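Local structure of UDP-glucose:anthocyanidin 3-O-glucosyltransferase (Clitoria ternatea, 4REL) at residues Leu255-Ser260 and Arg264-Val269; Ser292-Val297 and Ile402-Asp407. The protein belongs to the UDP-glycosyltransferase family with the GT-B fold, in which two Rossmann-like domains face each other across a cleft. All coordinates share one frame; numbering follows the deposited sequence.

Contact 1. Residues Leu255-Ser260 and Arg264-Val269; sequences LSWLDS and RSVAYV
The carbonyl oxygen of Trp257, a residue whose ring touches Val266, is held by two donors from one residue. Ser260 OG donates to Trp257 O at 2.5 Å, a distance short for such a bond and perhaps partly a matter of the model. Ser260 N reaches the same Trp257 O at 3.1 Å. The hydroxyl comes in at a C=O...donor angle of 142°, tilted 16° from the carbonyl plane. The pair ties Ser260 back to the turn that carries the two apolar side chains of the contact.

Across the contact everything is apolar and centres on Val266. Its CB points at helix 254-259, and both its methyls are used. Val266 CG1 lies 3.9 Å from Leu258 CD2 and 4.0 Å from Trp257 CZ3. Val266 CG2 meets Leu258 CD2 as well, at 4.0 Å. One leucine methyl therefore touches both branches of the valine. Val266 CG1 meets the indole at its edge, near the ring plane, and Leu258 CD2 also sits at an edge of that ring. Trp257 CG is anti to the backbone N (chi1 -171°), and this swings the six-membered end of the indole over to the strand. The contact is small, about 101 Å², but Leu258 and Val266 are buried.

The arrangement joins a short helix to the strand that follows it after a six-residue link, 260-265. Strand 266-270 lies inside the parallel sheet of a Rossmann-like domain, between strands 296-299 and 337-342. Val297 of the first neighbour touches Trp257 and Leu258, while Val331 of helix 328-332 packs on Leu258.

Contact 2. Residues Ser292-Val297 and Ile402-Asp407; sequences SGFPFV and ILVQED
Phe294, in the returning link of the beta-alpha-beta crossover 266-270, 279-292, 296-299 of the Rossmann-like domain, meets Leu403 and Val404. Its partners lie where helix 392-403 runs out.

The phenylalanine starts from CB, which points at the other segment and is 4.1 Å from Leu403 CD1. Phe294 CG and Phe294 CD2 are closer to that methyl, both at 3.7 Å. Phe294 CD1 and CE2 also keep Leu403 CD1 as partner, a little farther off. Leu403 CD1 thus lies over one face of the ring, nearer CB. This is a CH-pi contact, 3.9 Å from Leu403 CD1 to the centroid of the Phe294 ring and 19° off the normal. The rest turns to Val404: Phe294 CE1 touches Val404 CG1 at 3.7 Å, and the tip atom Phe294 CZ has Val404 CG2 at 4.0 Å. The valine approaches the ring obliquely and uses both methyls. Phe294 CG is anti to its own carbonyl carbon (chi1 -64°), which sends the ring out toward the helix. Leu399 and Asn400 of that helix also touch it. On the face away from Leu403, Ser292 O lies over the ring centre.

The backbone leading into Phe294 is held by an ST turn across Gly293, which has positive phi. Ser292 OG is hydrogen-bonded to Leu289 O and accepts a nearly straight hydrogen bond from Phe294 N, 3.2 Å long with an N-H...O angle of 168°.

In the fold
Contacts 1 and 2 follow each other along the chain, and their centres are about 12 Å apart. They share one parallel sheet, in which strands 266-270 and 296-299 are neighbours. Three backbone hydrogen bonds join them there: Ala267 N to Pro295 O at 2.9 Å, and two probable ones, Val269 N to Val297 O at 2.8 Å and Ala267 O to Val297 N at 2.9 Å. Contact 1 is buried, whereas contact 2 is at the surface. Trp257 of contact 1 also touches Pro295, next to Phe294 of contact 2. None of the four segments supplies a residue to the pocket of 3,5,7-trihydroxy-2-(4-hydroxyphenyl)-4h-chromen-4-one. In this half of the protein, that pocket is lined by Phe365, Gly366 and Asp367.

Contact 1. Residues Leu255-Ser260 and Arg264-Val269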
loop_
_atom_site.group_PDB
_atom_site.type_symbol
_atom_site.label_atom_id
_atom_site.label_comp_id
_atom_site.label_asym_id
_atom_site.label_seq_id
_atom_site.Cartn_x
_atom_site.Cartn_y
_atom_site.Cartn_z
ATOM N N LEU A 255 21.046 -11.120 -1.301
ATOM C CA LEU A 255 21.820 -10.314 -0.374
ATOM C C LEU A 255 23.307 -10.553 -0.540
ATOM O O LEU A 255 24.104 -9.613 -0.475
ATOM C CB LEU A 255 21.387 -10.568 1.071
ATOM C CG LEU A 255 19.942 -10.185 1.374
ATOM C CD1 LEU A 255 19.607 -10.487 2.838
ATOM C CD2 LEU A 255 19.703 -8.715 1.059
ATOM N N SER A 256 23.676 -11.814 -0.756
ATOM C CA SER A 256 25.074 -12.162 -0.945
ATOM C C SER A 256 25.562 -11.509 -2.236
ATOM O O SER A 256 26.664 -10.954 -2.292
ATOM C CB SER A 256 25.243 -13.681 -1.006
ATOM O OG SER A 256 26.609 -14.035 -1.115
ATOM N N TRP A 257 24.722 -11.572 -3.261
ATOM C CA TRP A 257 25.023 -10.934 -4.535
ATOM C C TRP A 257 25.200 -9.427 -4.341
ATOM O O TRP A 257 26.153 -8.830 -4.848
ATOM C CB TRP A 257 23.909 -11.220 -5.541
ATOM C CG TRP A 257 24.230 -10.781 -6.946
ATOM C CD1 TRP A 257 24.907 -11.496 -7.891
ATOM C CD2 TRP A 257 23.870 -9.538 -7.564
ATOM N NE1 TRP A 257 25.003 -10.772 -9.055
ATOM C CE2 TRP A 257 24.371 -9.567 -8.882
ATOM C CE3 TRP A 257 23.177 -8.403 -7.132
ATOM C CZ2 TRP A 257 24.194 -8.505 -9.774
ATOM C CZ3 TRP A 257 23.004 -7.348 -8.017
ATOM C CH2 TRP A 257 23.512 -7.407 -9.320
ATOM N N LEU A 258 24.286 -8.817 -3.589
ATOM C CA LEU A 258 24.369 -7.383 -3.313
ATOM C C LEU A 258 25.624 -7.033 -2.497
ATOM O O LEU A 258 26.199 -5.958 -2.674
ATOM C CB LEU A 258 23.085 -6.878 -2.626
ATOM C CG LEU A 258 21.801 -6.903 -3.469
ATOM C CD1 LEU A 258 20.544 -6.685 -2.639
ATOM C CD2 LEU A 258 21.854 -5.860 -4.611
ATOM N N ASP A 259 26.064 -7.943 -1.626
ATOM C CA ASP A 259 27.277 -7.705 -0.833
ATOM C C ASP A 259 28.504 -7.466 -1.714
ATOM O O ASP A 259 29.455 -6.790 -1.308
ATOM C CB ASP A 259 27.566 -8.886 0.103
ATOM C CG ASP A 259 26.577 -8.992 1.241
ATOM O OD1 ASP A 259 26.097 -7.939 1.723
ATOM O OD2 ASP A 259 26.291 -10.137 1.662
ATOM N N SER A 260 28.476 -8.025 -2.920
ATOM C CA SER A 260 29.616 -7.959 -3.826
ATOM C C SER A 260 29.580 -6.686 -4.656
ATOM O O SER A 260 30.483 -6.434 -5.452
ATOM C CB SER A 260 29.641 -9.180 -4.750
ATOM O OG SER A 260 28.529 -9.196 -5.629
ATOM N N ARG A 264 25.120 1.995 -3.124
ATOM C CA ARG A 264 24.214 2.773 -3.977
ATOM C C ARG A 264 24.488 2.634 -5.475
ATOM O O ARG A 264 24.366 3.606 -6.222
ATOM C CB ARG A 264 24.250 4.256 -3.573
ATOM C CG ARG A 264 23.914 4.512 -2.097
ATOM C CD ARG A 264 22.541 3.947 -1.737
ATOM N NE ARG A 264 22.106 4.308 -0.384
ATOM C CZ ARG A 264 21.151 3.671 0.291
ATOM N NH1 ARG A 264 20.820 4.067 1.515
ATOM N NH2 ARG A 264 20.535 2.630 -0.250
ATOM N N SER A 265 24.843 1.431 -5.928
ATOM C CA SER A 265 25.168 1.229 -7.340
ATOM C C SER A 265 24.131 0.394 -8.103
ATOM O O SER A 265 24.111 0.408 -9.337
ATOM C CB SER A 265 26.527 0.552 -7.473
ATOM O OG SER A 265 26.470 -0.747 -6.918
ATOM N N VAL A 266 23.282 -0.325 -7.372
ATOM C CA VAL A 266 22.400 -1.324 -7.982
ATOM C C VAL A 266 20.985 -0.812 -8.186
ATOM O O VAL A 266 20.425 -0.162 -7.311
ATOM C CB VAL A 266 22.328 -2.595 -7.118
ATOM C CG1 VAL A 266 21.404 -3.639 -7.760
ATOM C CG2 VAL A 266 23.720 -3.171 -6.923
ATOM N N ALA A 267 20.407 -1.095 -9.350
ATOM C CA ALA A 267 18.988 -0.805 -9.565
ATOM C C ALA A 267 18.124 -2.012 -9.192
ATOM O O ALA A 267 18.260 -3.091 -9.785
ATOM C CB ALA A 267 18.745 -0.413 -11.020
ATOM N N TYR A 268 17.229 -1.837 -8.218
ATOM C CA TYR A 268 16.255 -2.872 -7.892
ATOM C C TYR A 268 14.960 -2.525 -8.611
ATOM O O TYR A 268 14.418 -1.429 -8.450
ATOM C CB TYR A 268 16.030 -2.960 -6.370
ATOM C CG TYR A 268 14.822 -3.795 -5.995
ATOM C CD1 TYR A 268 14.646 -5.063 -6.531
ATOM C CD2 TYR A 268 13.860 -3.309 -5.113
ATOM C CE1 TYR A 268 13.547 -5.838 -6.202
ATOM C CE2 TYR A 268 12.752 -4.077 -4.770
ATOM C CZ TYR A 268 12.601 -5.342 -5.326
ATOM O OH TYR A 268 11.507 -6.121 -5.019
ATOM N N VAL A 269 14.478 -3.457 -9.425
ATOM C CA VAL A 269 13.303 -3.228 -10.249
ATOM C C VAL A 269 12.198 -4.207 -9.866
ATOM O O VAL A 269 12.390 -5.425 -9.851
ATOM C CB VAL A 269 13.626 -3.417 -11.742
ATOM C CG1 VAL A 269 12.382 -3.142 -12.590
ATOM C CG2 VAL A 269 14.775 -2.506 -12.154
#

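Contact 2. Residues Ser292-Val297 and Ile402-Asp407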
loop_
_atom_site.group_PDB
_atom_site.type_symbol
_atom_site.label_atom_id
_atom_site.label_comp_id
_atom_site.label_asym_id
_atom_site.label_seq_id
_atom_site.Cartn_x
_atom_site.Cartn_y
_atom_site.Cartn_z
ATOM N N SER A 292 22.090 0.161 -20.148
ATOM C CA SER A 292 22.587 1.056 -19.103
ATOM C C SER A 292 23.924 0.604 -18.544
ATOM O O SER A 292 24.724 1.432 -18.108
ATOM C CB SER A 292 21.570 1.208 -17.966
ATOM O OG SER A 292 21.595 0.093 -17.091
ATOM N N GLY A 293 24.159 -0.708 -18.552
ATOM C CA GLY A 293 25.376 -1.271 -17.994
ATOM C C GLY A 293 25.395 -1.354 -16.475
ATOM O O GLY A 293 26.363 -1.855 -15.897
ATOM N N PHE A 294 24.339 -0.869 -15.821
ATOM C CA PHE A 294 24.319 -0.837 -14.359
ATOM C C PHE A 294 23.984 -2.215 -13.822
ATOM O O PHE A 294 23.283 -2.987 -14.481
ATOM C CB PHE A 294 23.276 0.158 -13.830
ATOM C CG PHE A 294 23.547 1.595 -14.192
ATOM C CD1 PHE A 294 24.735 2.207 -13.825
ATOM C CD2 PHE A 294 22.592 2.341 -14.869
ATOM C CE1 PHE A 294 24.978 3.539 -14.147
ATOM C CE2 PHE A 294 22.826 3.669 -15.196
ATOM C CZ PHE A 294 24.022 4.268 -14.832
ATOM N N PRO A 295 24.473 -2.528 -12.616
ATOM C CA PRO A 295 24.044 -3.779 -11.989
ATOM C C PRO A 295 22.585 -3.662 -11.555
ATOM O O PRO A 295 22.124 -2.582 -11.205
ATOM C CB PRO A 295 24.982 -3.920 -10.790
ATOM C CG PRO A 295 25.458 -2.531 -10.502
ATOM C CD PRO A 295 25.493 -1.817 -11.823
ATOM N N PHE A 296 21.850 -4.764 -11.626
ATOM C CA PHE A 296 20.428 -4.716 -11.327
ATOM C C PHE A 296 19.915 -6.019 -10.742
ATOM O O PHE A 296 20.479 -7.086 -10.985
ATOM C CB PHE A 296 19.620 -4.346 -12.590
ATOM C CG PHE A 296 19.731 -5.356 -13.708
ATOM C CD1 PHE A 296 18.875 -6.454 -13.767
ATOM C CD2 PHE A 296 20.682 -5.200 -14.711
ATOM C CE1 PHE A 296 18.975 -7.391 -14.804
ATOM C CE2 PHE A 296 20.782 -6.122 -15.748
ATOM C CZ PHE A 296 19.932 -7.224 -15.793
ATOM N N VAL A 297 18.855 -5.915 -9.944
ATOM C CA VAL A 297 18.083 -7.066 -9.514
ATOM C C VAL A 297 16.655 -6.781 -9.943
ATOM O O VAL A 297 16.077 -5.778 -9.541
ATOM C CB VAL A 297 18.108 -7.236 -7.993
ATOM C CG1 VAL A 297 17.234 -8.429 -7.592
ATOM C CG2 VAL A 297 19.530 -7.448 -7.503
ATOM N N ILE A 402 19.584 9.288 -11.510
ATOM C CA ILE A 402 19.562 8.920 -10.096
ATOM C C ILE A 402 20.843 8.213 -9.635
ATOM O O ILE A 402 21.375 8.519 -8.569
ATOM C CB ILE A 402 18.355 8.021 -9.775
ATOM C CG1 ILE A 402 17.035 8.707 -10.170
ATOM C CG2 ILE A 402 18.356 7.608 -8.303
ATOM C CD1 ILE A 402 16.764 10.022 -9.462
ATOM N N LEU A 403 21.344 7.266 -10.422
ATOM C CA LEU A 403 22.480 6.461 -9.962
ATOM C C LEU A 403 23.840 7.160 -9.996
ATOM O O LEU A 403 24.646 6.962 -9.090
ATOM C CB LEU A 403 22.576 5.143 -10.731
ATOM C CG LEU A 403 21.541 4.100 -10.331
ATOM C CD1 LEU A 403 21.608 2.910 -11.298
ATOM C CD2 LEU A 403 21.795 3.649 -8.896
ATOM N N VAL A 404 24.108 7.950 -11.036
ATOM C CA VAL A 404 25.476 8.439 -11.248
ATOM C C VAL A 404 25.658 9.945 -11.490
ATOM O O VAL A 404 26.699 10.491 -11.146
ATOM C CB VAL A 404 26.219 7.659 -12.387
ATOM C CG1 VAL A 404 26.359 6.189 -12.044
ATOM C CG2 VAL A 404 25.515 7.837 -13.720
ATOM N N GLN A 405 24.669 10.612 -12.080
ATOM C CA GLN A 405 24.860 12.008 -12.488
ATOM C C GLN A 405 24.757 13.021 -11.345
ATOM O O GLN A 405 23.962 12.848 -10.410
ATOM C CB GLN A 405 23.915 12.369 -13.631
ATOM C CG GLN A 405 24.138 11.508 -14.870
ATOM C CD GLN A 405 23.181 11.828 -16.003
ATOM O OE1 GLN A 405 22.166 12.494 -15.808
ATOM N NE2 GLN A 405 23.503 11.343 -17.197
ATOM N N GLU A 406 25.570 14.078 -11.424
ATOM C CA GLU A 406 25.569 15.126 -10.401
ATOM C C GLU A 406 24.205 15.816 -10.361
ATOM O O GLU A 406 23.783 16.308 -9.320
ATOM C CB GLU A 406 26.700 16.143 -10.652
ATOM C CG GLU A 406 27.086 17.007 -9.430
ATOM C CD GLU A 406 26.215 18.250 -9.267
ATOM O OE1 GLU A 406 25.638 18.709 -10.280
ATOM O OE2 GLU A 406 26.110 18.770 -8.129
ATOM N N ASP A 407 23.511 15.827 -11.497
ATOM C CA ASP A 407 22.155 16.370 -11.566
ATOM C C ASP A 407 21.144 15.628 -10.682
ATOM O O ASP A 407 20.057 16.145 -10.407
ATOM C CB ASP A 407 21.648 16.368 -13.006
ATOM C CG ASP A 407 22.174 17.540 -13.809
ATOM O OD1 ASP A 407 22.798 18.447 -13.210
ATOM O OD2 ASP A 407 21.943 17.553 -15.039
#